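Local atomic coordinates of telomerase reverse transcriptase (Candida tropicalis MYA-3404, PDB entry 6ZD1), a protein that probably extends chromosome ends as a reverse transcriptase, copying a template carried in the telomerase RNA into telomeric DNA repeats. Residues Leu281-Gln286 with Tyr369-Tyr374; Gly375-Phe380 with Gly665-Val670; Arg580-Leu585 with Ala632-Gln637; Tyr643-Phe648 with Gln692-Trp697. All coordinates share one frame; numbering follows the deposited sequence.

Contact 1: Leu281-Gln286 with Tyr369-Tyr374; sequences LSPVRQ and YHVREY
Gln-286 and Arg-372 meet amide to peptide where helix 263-298 lies across the edge strand of the two-stranded antiparallel sheet 368-372/423-427. Within the reverse transcriptase region, this sheet probably belongs to the insertion in the fingers domain of telomerases. The tight part is a double grip on one residue's backbone. Arg-372 N gives its hydrogen to Gln-286 OE1 at 3.1 Å. Gln-286 NE2 returns a nearly straight bond (175°) of 2.8 Å to Arg-372 O, which lies in the amide plane. Glutamine suits the place because its amide carries a donor and an acceptor side by side, and its chain runs extended beyond CG to deliver them. Gln-286 NE2 also donates to Ser-282 OG at 3.2 Å, one turn earlier on the helix; that hydroxyl is bonded in turn to Glu-668, a second-shell link that helps fix the rotation of the amide. Beside this polar pair, Val-371 fills the gap between helix and strand, its CG2 3.7 Å from Pro-283 CB. The looser side belongs to the arginine. Its side chain leads away from the helix, bends at chi3 (49°), and turns Arg-372 NE back to Tyr-374 OH at 2.7 Å, both residues being partly exposed. The tyrosine ring presents its rim to the glutamine, with Tyr-374 CE2 3.6 Å from Gln-286 NE2 and the amide and ring planes 60° apart.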
# COMPACT_ATOMS: atom_id res chain seq x y z
N LEU A 281 -15.20 8.67 -11.69
CA LEU A 281 -14.99 7.79 -10.55
C LEU A 281 -14.68 8.57 -9.29
O LEU A 281 -15.22 8.27 -8.21
CB LEU A 281 -13.87 6.79 -10.85
CG LEU A 281 -14.23 5.55 -11.65
CD1 LEU A 281 -13.04 4.60 -11.72
CD2 LEU A 281 -15.45 4.85 -11.06
N SER A 282 -13.78 9.55 -9.38
CA SER A 282 -13.45 10.35 -8.20
C SER A 282 -14.66 11.05 -7.61
O SER A 282 -14.84 11.00 -6.38
CB SER A 282 -12.32 11.33 -8.55
OG SER A 282 -11.96 12.10 -7.41
N PRO A 283 -15.53 11.72 -8.39
CA PRO A 283 -16.73 12.30 -7.78
C PRO A 283 -17.63 11.27 -7.12
O PRO A 283 -18.15 11.53 -6.02
CB PRO A 283 -17.42 12.99 -8.96
CG PRO A 283 -16.32 13.31 -9.90
CD PRO A 283 -15.40 12.13 -9.80
N VAL A 284 -17.83 10.11 -7.75
CA VAL A 284 -18.69 9.09 -7.17
C VAL A 284 -18.16 8.67 -5.80
O VAL A 284 -18.92 8.57 -4.83
CB VAL A 284 -18.82 7.88 -8.12
CG1 VAL A 284 -19.39 6.68 -7.38
CG2 VAL A 284 -19.71 8.24 -9.30
N ARG A 285 -16.85 8.45 -5.70
CA ARG A 285 -16.28 8.07 -4.42
C ARG A 285 -16.38 9.21 -3.41
O ARG A 285 -16.63 8.97 -2.22
CB ARG A 285 -14.82 7.64 -4.60
CG ARG A 285 -14.17 7.17 -3.31
CD ARG A 285 -12.94 6.31 -3.57
NE ARG A 285 -11.90 7.02 -4.31
CZ ARG A 285 -10.69 6.53 -4.53
NH1 ARG A 285 -10.36 5.34 -4.05
NH2 ARG A 285 -9.79 7.24 -5.21
N GLN A 286 -16.23 10.46 -3.86
CA GLN A 286 -16.30 11.59 -2.94
C GLN A 286 -17.70 11.74 -2.35
O GLN A 286 -17.85 11.98 -1.14
CB GLN A 286 -15.90 12.89 -3.64
CG GLN A 286 -14.42 13.02 -3.96
CD GLN A 286 -14.10 14.36 -4.60
OE1 GLN A 286 -14.28 15.41 -3.98
NE2 GLN A 286 -13.65 14.33 -5.84
N TYR A 369 -24.43 17.09 -6.97
CA TYR A 369 -23.50 17.29 -5.87
C TYR A 369 -22.23 17.95 -6.41
O TYR A 369 -21.80 17.67 -7.53
CB TYR A 369 -23.14 15.96 -5.20
CG TYR A 369 -24.35 15.16 -4.77
CD1 TYR A 369 -24.95 14.26 -5.64
CD2 TYR A 369 -24.88 15.30 -3.50
CE1 TYR A 369 -26.06 13.52 -5.26
CE2 TYR A 369 -25.99 14.57 -3.11
CZ TYR A 369 -26.57 13.68 -3.99
OH TYR A 369 -27.67 12.96 -3.60
N HIS A 370 -21.65 18.83 -5.60
CA HIS A 370 -20.47 19.59 -5.99
C HIS A 370 -19.28 19.12 -5.17
O HIS A 370 -19.27 19.30 -3.94
CB HIS A 370 -20.70 21.09 -5.82
CG HIS A 370 -21.81 21.63 -6.67
ND1 HIS A 370 -21.65 21.91 -8.01
CD2 HIS A 370 -23.10 21.93 -6.37
CE1 HIS A 370 -22.79 22.37 -8.50
NE2 HIS A 370 -23.69 22.38 -7.53
N VAL A 371 -18.30 18.53 -5.84
CA VAL A 371 -17.13 17.96 -5.20
C VAL A 371 -15.89 18.51 -5.90
O VAL A 371 -15.98 19.26 -6.87
CB VAL A 371 -17.15 16.42 -5.22
CG1 VAL A 371 -18.33 15.90 -4.41
CG2 VAL A 371 -17.24 15.92 -6.66
N ARG A 372 -14.72 18.12 -5.40
CA ARG A 372 -13.47 18.68 -5.87
C ARG A 372 -12.92 17.90 -7.06
O ARG A 372 -13.18 16.71 -7.23
CB ARG A 372 -12.44 18.70 -4.74
CG ARG A 372 -12.80 19.60 -3.58
CD ARG A 372 -11.91 19.31 -2.37
NE ARG A 372 -10.49 19.28 -2.72
CZ ARG A 372 -9.69 20.33 -2.69
NH1 ARG A 372 -10.15 21.52 -2.31
NH2 ARG A 372 -8.41 20.20 -3.02
N GLU A 373 -12.14 18.60 -7.88
CA GLU A 373 -11.37 17.96 -8.94
C GLU A 373 -9.97 17.67 -8.44
O GLU A 373 -9.42 18.38 -7.59
CB GLU A 373 -11.31 18.86 -10.19
CG GLU A 373 -10.53 18.26 -11.35
CD GLU A 373 -10.23 19.28 -12.45
OE1 GLU A 373 -10.99 19.32 -13.44
OE2 GLU A 373 -9.25 20.03 -12.30
N TYR A 374 -9.38 16.59 -8.95
CA TYR A 374 -8.02 16.21 -8.62
C TYR A 374 -7.31 15.75 -9.88
O TYR A 374 -7.94 15.33 -10.85
CB TYR A 374 -7.99 15.09 -7.56
CG TYR A 374 -8.57 15.48 -6.23
CD1 TYR A 374 -7.82 16.21 -5.31
CD2 TYR A 374 -9.86 15.12 -5.88
CE1 TYR A 374 -8.35 16.57 -4.09
CE2 TYR A 374 -10.40 15.47 -4.65
CZ TYR A 374 -9.63 16.20 -3.76
OH TYR A 374 -10.14 16.56 -2.53

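Contact 2: Gly375-Phe380 with Gly665-Val670; sequences GTLDEF and GSMEGV
Gly-375 O receives the shortest polar bond of this contact, 2.8 Å from Met-667 N. Its partner bond runs the other way, from Leu-377 N to Gly-665 O at 3.0 Å. Together they frame Thr-376 and Ser-666, a non-hydrogen-bonded antiparallel pair, as a single beta bridge between two loops that contain no regular strand. One loop follows strand 368-372; the other connects helices 642-664 and 670-684, so the bridge ties the C-terminal helical region to the loop after that strand. Gly-665 comes directly after helix 642-664 and has positive phi, a conformation glycine adopts readily. Met-667, present as selenomethionine, contributes more buried area than any other residue here. CG is anti to the carbonyl carbon, and the chain then bends at chi2 (-50°). Its CB and CG lie against the Gly-375 carbonyl. Its long, flexible chain lets the methyl reach two residues, with Met-667 CE 3.9 Å from Leu-377 CD1 and equally 3.9 Å from Phe-380 CE1. The first loop forms a type I turn from Thr-376 to Glu-379, in which Glu-379 OE2 accepts from Thr-376 N at 3.2 Å. Glu-379 OE1 forms a salt bridge with Lys-278, and Asp-378 one with Lys-270, both on helix 263-298. The chemistry implies a division of labour: main-chain amides and carbonyls hold the two loops together, the selenomethionine methyl packs on Leu-377 and Phe-380 next to the bridge, and the turn's acidic groups tie it to the helix.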
# COMPACT_ATOMS: atom_id res chain seq x y z
N GLY A 375 -6.00 15.83 -9.84
CA GLY A 375 -5.20 15.35 -10.95
C GLY A 375 -4.90 13.87 -10.84
O GLY A 375 -5.21 13.22 -9.84
N THR A 376 -4.27 13.35 -11.88
CA THR A 376 -3.81 11.98 -11.94
C THR A 376 -2.29 12.00 -11.76
O THR A 376 -1.64 13.03 -11.98
CB THR A 376 -4.19 11.33 -13.28
OG1 THR A 376 -5.60 11.50 -13.50
CG2 THR A 376 -3.83 9.85 -13.30
N LEU A 377 -1.73 10.89 -11.28
CA LEU A 377 -0.28 10.78 -11.19
C LEU A 377 0.35 11.06 -12.54
O LEU A 377 1.24 11.91 -12.66
CB LEU A 377 0.16 9.41 -10.68
CG LEU A 377 1.69 9.27 -10.72
CD1 LEU A 377 2.33 10.29 -9.80
CD2 LEU A 377 2.14 7.88 -10.37
N ASP A 378 -0.14 10.34 -13.55
CA ASP A 378 0.37 10.42 -14.95
C ASP A 378 0.04 11.77 -15.60
O ASP A 378 -0.07 11.81 -16.84
CB ASP A 378 -0.14 9.25 -15.80
CG ASP A 378 -0.43 8.00 -14.98
OD1 ASP A 378 0.14 7.87 -13.88
OD2 ASP A 378 -1.23 7.17 -15.45
N GLU A 379 -0.11 12.83 -14.80
CA GLU A 379 -0.39 14.18 -15.36
C GLU A 379 0.95 14.89 -15.57
O GLU A 379 1.33 15.13 -16.74
CB GLU A 379 -1.30 14.97 -14.42
CG GLU A 379 -2.18 15.98 -15.14
CD GLU A 379 -3.66 15.64 -15.12
OE1 GLU A 379 -4.48 16.55 -15.39
OE2 GLU A 379 -4.00 14.47 -14.85
N PHE A 380 1.62 15.20 -14.46
CA PHE A 380 2.94 15.83 -14.44
C PHE A 380 3.93 15.03 -15.27
O PHE A 380 4.51 15.53 -16.24
CB PHE A 380 3.41 16.00 -12.99
CG PHE A 380 2.40 16.72 -12.15
CD1 PHE A 380 1.31 16.04 -11.64
CD2 PHE A 380 2.51 18.08 -11.94
CE1 PHE A 380 0.35 16.70 -10.90
CE2 PHE A 380 1.55 18.75 -11.19
CZ PHE A 380 0.47 18.06 -10.67
N GLY A 665 -3.06 6.21 -8.07
CA GLY A 665 -3.18 6.83 -9.37
C GLY A 665 -3.82 8.20 -9.39
O GLY A 665 -3.75 8.87 -10.42
N SER A 666 -4.43 8.64 -8.29
CA SER A 666 -5.13 9.91 -8.24
C SER A 666 -4.55 10.78 -7.13
O SER A 666 -4.15 10.27 -6.08
CB SER A 666 -6.63 9.72 -8.01
OG SER A 666 -7.29 10.96 -7.87
N MSE A 667 -4.52 12.09 -7.37
CA MSE A 667 -3.97 13.06 -6.43
C MSE A 667 -4.91 13.37 -5.27
O MSE A 667 -4.62 14.24 -4.44
CB MSE A 667 -3.61 14.36 -7.15
CG MSE A 667 -2.45 14.22 -8.10
SE MSE A 667 -0.95 13.37 -7.22
CE MSE A 667 0.33 13.42 -8.70
N GLU A 668 -6.03 12.67 -5.21
CA GLU A 668 -7.01 12.91 -4.16
C GLU A 668 -6.43 12.45 -2.83
O GLU A 668 -6.21 11.26 -2.62
CB GLU A 668 -8.31 12.19 -4.47
CG GLU A 668 -9.40 12.42 -3.44
CD GLU A 668 -10.64 11.59 -3.68
OE1 GLU A 668 -11.35 11.29 -2.70
OE2 GLU A 668 -10.91 11.24 -4.85
N GLY A 669 -6.20 13.40 -1.92
CA GLY A 669 -5.73 13.11 -0.59
C GLY A 669 -4.27 13.40 -0.32
O GLY A 669 -3.83 13.22 0.83
N VAL A 670 -3.51 13.86 -1.31
CA VAL A 670 -2.11 14.19 -1.06
C VAL A 670 -2.01 15.44 -0.19
O VAL A 670 -1.14 15.55 0.68
CB VAL A 670 -1.32 14.35 -2.37
CG1 VAL A 670 -1.34 13.04 -3.16
CG2 VAL A 670 -1.88 15.48 -3.21

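Contact 3: Arg580-Leu585 with Ala632-Gln637; sequences RSFKAL and ATISKQ
Ile-634 sets its CG2 methyl squarely over the face of Phe-582, 3.6 Å from the ring centroid and 13° off the normal, a CH-pi contact. The branched side chain serves two neighbours at once. While CG2 is anti to the backbone N and covers the ring, the other branch is carried outward with chi2 at 176°, and Ile-634 CD1 meets Leu-585 CD2 at 4.0 Å. A beta-branched residue suits this place because its two arms part close to the backbone. Toward the exposed edge, the Gln-637 side chain crosses Arg-580 at about a right angle, with Gln-637 OE1 3.3 Å from Arg-580 CB; the arginine is poorly ordered. In the next shell, Ser-581 is the N-cap of helix 582-596, its OG accepting a weak bond of 3.3 Å from Ala-584 N. Phe-582 N, in the first turn, is bonded to the Asp-638 carboxylate, which helps hold the aromatic residue in position. Around the ring, Phe-640 meets it edge-to-face and Phe-631 with the planes about 50° apart. Within what is probably the thumb-like C-terminal extension of telomerases, the contact joins the start of helix 582-596 to residues 632-637 of helix 609-637, just ahead of the short connection to helix 642-664.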
# COMPACT_ATOMS: atom_id res chain seq x y z
N ARG A 580 28.02 6.20 14.24
CA ARG A 580 28.99 7.22 14.61
C ARG A 580 28.79 8.53 13.86
O ARG A 580 29.66 9.41 13.91
CB ARG A 580 30.41 6.71 14.37
CG ARG A 580 30.71 5.35 14.98
CD ARG A 580 32.12 4.89 14.62
NE ARG A 580 32.34 4.89 13.18
CZ ARG A 580 33.14 5.75 12.54
NH1 ARG A 580 33.81 6.67 13.23
NH2 ARG A 580 33.27 5.68 11.23
N SER A 581 27.67 8.68 13.15
CA SER A 581 27.44 9.88 12.36
C SER A 581 25.97 9.94 11.98
O SER A 581 25.30 8.91 11.88
CB SER A 581 28.30 9.90 11.09
OG SER A 581 27.89 8.88 10.19
N PHE A 582 25.47 11.16 11.77
CA PHE A 582 24.08 11.33 11.38
C PHE A 582 23.84 10.88 9.94
O PHE A 582 22.76 10.38 9.62
CB PHE A 582 23.63 12.77 11.56
CG PHE A 582 23.37 13.15 12.99
CD1 PHE A 582 22.18 12.78 13.62
CD2 PHE A 582 24.30 13.88 13.72
CE1 PHE A 582 21.94 13.12 14.93
CE2 PHE A 582 24.06 14.22 15.03
CZ PHE A 582 22.88 13.85 15.64
N LYS A 583 24.83 11.06 9.06
CA LYS A 583 24.66 10.62 7.68
C LYS A 583 24.39 9.13 7.62
O LYS A 583 23.48 8.69 6.91
CB LYS A 583 25.90 10.97 6.85
CG LYS A 583 25.66 10.86 5.36
CD LYS A 583 26.94 11.02 4.56
CE LYS A 583 27.85 9.82 4.74
NZ LYS A 583 29.06 9.93 3.87
N ALA A 584 25.14 8.33 8.38
CA ALA A 584 24.91 6.89 8.40
C ALA A 584 23.57 6.55 9.03
O ALA A 584 22.94 5.56 8.65
CB ALA A 584 26.04 6.19 9.15
N LEU A 585 23.10 7.37 9.97
CA LEU A 585 21.81 7.13 10.60
C LEU A 585 20.67 7.43 9.64
O LEU A 585 19.67 6.70 9.60
CB LEU A 585 21.67 7.97 11.87
CG LEU A 585 20.30 7.88 12.54
CD1 LEU A 585 20.17 6.58 13.32
CD2 LEU A 585 20.02 9.08 13.42
N ALA A 632 21.68 11.92 21.36
CA ALA A 632 22.73 12.36 22.28
C ALA A 632 24.03 11.61 22.03
O ALA A 632 25.12 12.20 22.07
CB ALA A 632 22.27 12.19 23.72
N THR A 633 23.95 10.31 21.76
CA THR A 633 25.16 9.52 21.52
C THR A 633 25.88 10.00 20.28
O THR A 633 27.09 10.25 20.30
CB THR A 633 24.82 8.04 21.39
OG1 THR A 633 24.20 7.58 22.60
CG2 THR A 633 26.09 7.24 21.13
N ILE A 634 25.14 10.16 19.18
CA ILE A 634 25.75 10.56 17.92
C ILE A 634 26.22 12.01 17.99
O ILE A 634 27.30 12.35 17.51
CB ILE A 634 24.76 10.33 16.76
CG1 ILE A 634 24.39 8.85 16.66
CG2 ILE A 634 25.34 10.84 15.44
CD1 ILE A 634 23.35 8.55 15.60
N SER A 635 25.42 12.88 18.62
CA SER A 635 25.81 14.28 18.71
C SER A 635 27.08 14.47 19.51
O SER A 635 27.76 15.50 19.35
CB SER A 635 24.68 15.11 19.33
OG SER A 635 25.00 16.48 19.32
N LYS A 636 27.44 13.51 20.36
CA LYS A 636 28.70 13.60 21.09
C LYS A 636 29.90 13.54 20.15
O LYS A 636 30.90 14.23 20.37
CB LYS A 636 28.78 12.47 22.13
CG LYS A 636 30.19 12.09 22.55
CD LYS A 636 30.20 10.94 23.56
CE LYS A 636 31.62 10.62 24.01
NZ LYS A 636 31.67 9.65 25.14
N GLN A 637 29.80 12.76 19.08
CA GLN A 637 30.90 12.52 18.16
C GLN A 637 30.66 13.06 16.75
O GLN A 637 31.51 12.88 15.88
CB GLN A 637 31.21 11.02 18.08
CG GLN A 637 29.97 10.17 17.82
CD GLN A 637 30.27 8.68 17.72
OE1 GLN A 637 31.25 8.27 17.10
NE2 GLN A 637 29.41 7.86 18.33

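Contact 4: Tyr643-Phe648 with Gln692-Trp697; sequences YRFMKF and QEIIEW
Met-646 and Trp-697 run alongside each other with their side chains pointing opposite ways, forming a Met-aromatic contact between two helices, 642-664 and 692-699, whose local axes cross at -30° and come within 10.4 Å. Met-646 is a selenomethionine; its CB and CG lie over one face of the indole. Its CB stands 4.1 Å from the centroid of the six-membered ring, almost on the normal. SE is set obliquely to the five-membered ring, 4.3 Å from the centroid and 32° off the normal. A long, unbranched and polarisable side chain suits such a broad flat surface. The chain then bends at chi3 (-112°), which turns the methyl toward the neighbouring isoleucine, Met-646 CE lying 4.0 Å from Ile-694 CG1. Ile-694 also meets Phe-645; those two side chains cross at about a right angle, with Phe-645 CD2 3.6 Å from Ile-694 CD1. Deeper still, Phe-645 reaches Phe-624 and Ile-627 of helix 609-637, so the apolar layer continues into a third helix. At the more exposed border, the Tyr-643 ring and the Glu-693 carboxylate stand nearly perpendicular, and Tyr-643 OH lies 3.0 Å from Glu-693 OE2. The other carboxylate oxygen, OE1, forms a salt bridge with Arg-642, which would help orient the group. Trp-697 NE1 makes a weak bond to Glu-391. At the far corner of the indole, Trp-697 CH2 rests 3.4 Å from the backbone carbonyl Met-646 O.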
# COMPACT_ATOMS: atom_id res chain seq x y z
N TYR A 643 20.54 21.29 7.87
CA TYR A 643 20.28 21.26 6.44
C TYR A 643 20.36 19.84 5.90
O TYR A 643 19.54 19.44 5.06
CB TYR A 643 21.25 22.18 5.70
CG TYR A 643 21.10 23.64 6.05
CD1 TYR A 643 19.92 24.32 5.78
CD2 TYR A 643 22.14 24.35 6.65
CE1 TYR A 643 19.77 25.66 6.10
CE2 TYR A 643 22.00 25.69 6.97
CZ TYR A 643 20.81 26.34 6.69
OH TYR A 643 20.67 27.67 7.01
N ARG A 644 21.30 19.04 6.40
CA ARG A 644 21.35 17.63 6.02
C ARG A 644 20.10 16.91 6.51
O ARG A 644 19.57 16.03 5.82
CB ARG A 644 22.61 16.98 6.58
CG ARG A 644 22.68 15.48 6.41
CD ARG A 644 23.99 14.92 6.94
NE ARG A 644 25.15 15.51 6.28
CZ ARG A 644 25.62 15.10 5.11
NH1 ARG A 644 25.03 14.11 4.46
NH2 ARG A 644 26.69 15.69 4.58
N PHE A 645 19.60 17.30 7.68
CA PHE A 645 18.39 16.68 8.21
C PHE A 645 17.17 17.03 7.39
O PHE A 645 16.25 16.21 7.26
CB PHE A 645 18.19 17.10 9.67
CG PHE A 645 16.95 16.55 10.30
CD1 PHE A 645 16.78 15.18 10.44
CD2 PHE A 645 15.95 17.40 10.77
CE1 PHE A 645 15.63 14.67 11.03
CE2 PHE A 645 14.81 16.89 11.36
CZ PHE A 645 14.65 15.52 11.49
N MSE A 646 17.14 18.22 6.79
CA MSE A 646 15.98 18.65 6.03
C MSE A 646 15.91 17.94 4.69
O MSE A 646 14.83 17.57 4.23
CB MSE A 646 15.99 20.15 5.82
CG MSE A 646 15.63 20.93 7.07
SE MSE A 646 15.70 22.85 6.79
CE MSE A 646 17.23 23.26 7.91
N LYS A 647 17.08 17.73 4.08
CA LYS A 647 17.13 16.90 2.89
C LYS A 647 16.60 15.50 3.19
O LYS A 647 15.85 14.93 2.39
CB LYS A 647 18.56 16.83 2.34
CG LYS A 647 19.01 18.14 1.71
CD LYS A 647 20.52 18.28 1.75
CE LYS A 647 20.94 19.67 1.28
NZ LYS A 647 22.37 19.95 1.59
N PHE A 648 16.95 14.96 4.36
CA PHE A 648 16.39 13.68 4.79
C PHE A 648 14.87 13.78 4.91
O PHE A 648 14.14 12.91 4.42
CB PHE A 648 17.02 13.25 6.11
CG PHE A 648 16.34 12.07 6.76
CD1 PHE A 648 16.62 10.77 6.34
CD2 PHE A 648 15.44 12.26 7.79
CE1 PHE A 648 16.00 9.69 6.95
CE2 PHE A 648 14.81 11.18 8.40
CZ PHE A 648 15.10 9.89 7.98
N GLN A 692 13.37 25.47 14.98
CA GLN A 692 12.50 26.49 14.42
C GLN A 692 12.68 26.61 12.91
O GLN A 692 11.70 26.64 12.16
CB GLN A 692 12.76 27.83 15.10
CG GLN A 692 11.98 28.98 14.49
CD GLN A 692 12.29 30.32 15.14
OE1 GLN A 692 12.58 30.39 16.33
NE2 GLN A 692 12.23 31.38 14.34
N GLU A 693 13.93 26.66 12.46
CA GLU A 693 14.18 26.76 11.02
C GLU A 693 13.74 25.49 10.31
O GLU A 693 13.19 25.55 9.20
CB GLU A 693 15.65 27.05 10.77
CG GLU A 693 16.01 27.31 9.32
CD GLU A 693 17.44 27.79 9.15
OE1 GLU A 693 18.13 27.99 10.18
OE2 GLU A 693 17.88 27.98 8.00
N ILE A 694 13.93 24.33 10.94
CA ILE A 694 13.49 23.07 10.35
C ILE A 694 11.97 23.05 10.20
O ILE A 694 11.44 22.71 9.14
CB ILE A 694 13.97 21.87 11.20
CG1 ILE A 694 15.50 21.82 11.25
CG2 ILE A 694 13.42 20.57 10.63
CD1 ILE A 694 16.03 20.74 12.18
N ILE A 695 11.25 23.43 11.27
CA ILE A 695 9.80 23.37 11.21
C ILE A 695 9.27 24.45 10.26
O ILE A 695 8.34 24.22 9.49
CB ILE A 695 9.19 23.49 12.62
CG1 ILE A 695 9.06 22.12 13.29
CG2 ILE A 695 7.79 24.04 12.56
CD1 ILE A 695 10.34 21.33 13.43
N GLU A 696 9.90 25.63 10.27
CA GLU A 696 9.48 26.69 9.36
C GLU A 696 9.65 26.25 7.90
O GLU A 696 8.79 26.53 7.06
CB GLU A 696 10.27 27.97 9.62
CG GLU A 696 9.89 29.11 8.70
CD GLU A 696 10.80 30.30 8.88
OE1 GLU A 696 11.84 30.17 9.56
OE2 GLU A 696 10.47 31.38 8.34
N TRP A 697 10.74 25.55 7.60
CA TRP A 697 10.91 25.00 6.26
C TRP A 697 9.86 23.94 5.98
O TRP A 697 9.33 23.85 4.86
CB TRP A 697 12.31 24.40 6.10
CG TRP A 697 12.41 23.47 4.92
CD1 TRP A 697 12.71 23.82 3.64
CD2 TRP A 697 12.21 22.05 4.91
NE1 TRP A 697 12.71 22.71 2.83
CE2 TRP A 697 12.41 21.61 3.59
CE3 TRP A 697 11.89 21.11 5.89
CZ2 TRP A 697 12.30 20.27 3.22
CZ3 TRP A 697 11.77 19.78 5.52
CH2 TRP A 697 11.98 19.37 4.20

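In the fold
From the N terminus, contact 1 comes first, closing an 82-residue loop between helix 263-298 and strand 368-372. Contact 2 opens directly afterwards and spans 284 residues, returning the chain from the C-terminal helices to the loop after that strand. The two are in series and touch through Glu-668. Contact 3, a local closure of 46 residues, is nested inside the long loop of contact 2. Contact 4 crosses contact 2, because Gly-665 to Val-670 falls between its two helices. Contacts 3 and 4 touch where Lys-583 packs on Arg-644. Together they gather the C-terminal helical bundle, while contact 1 lies within the reverse transcriptase region and contact 2 joins the C-terminal helices to it.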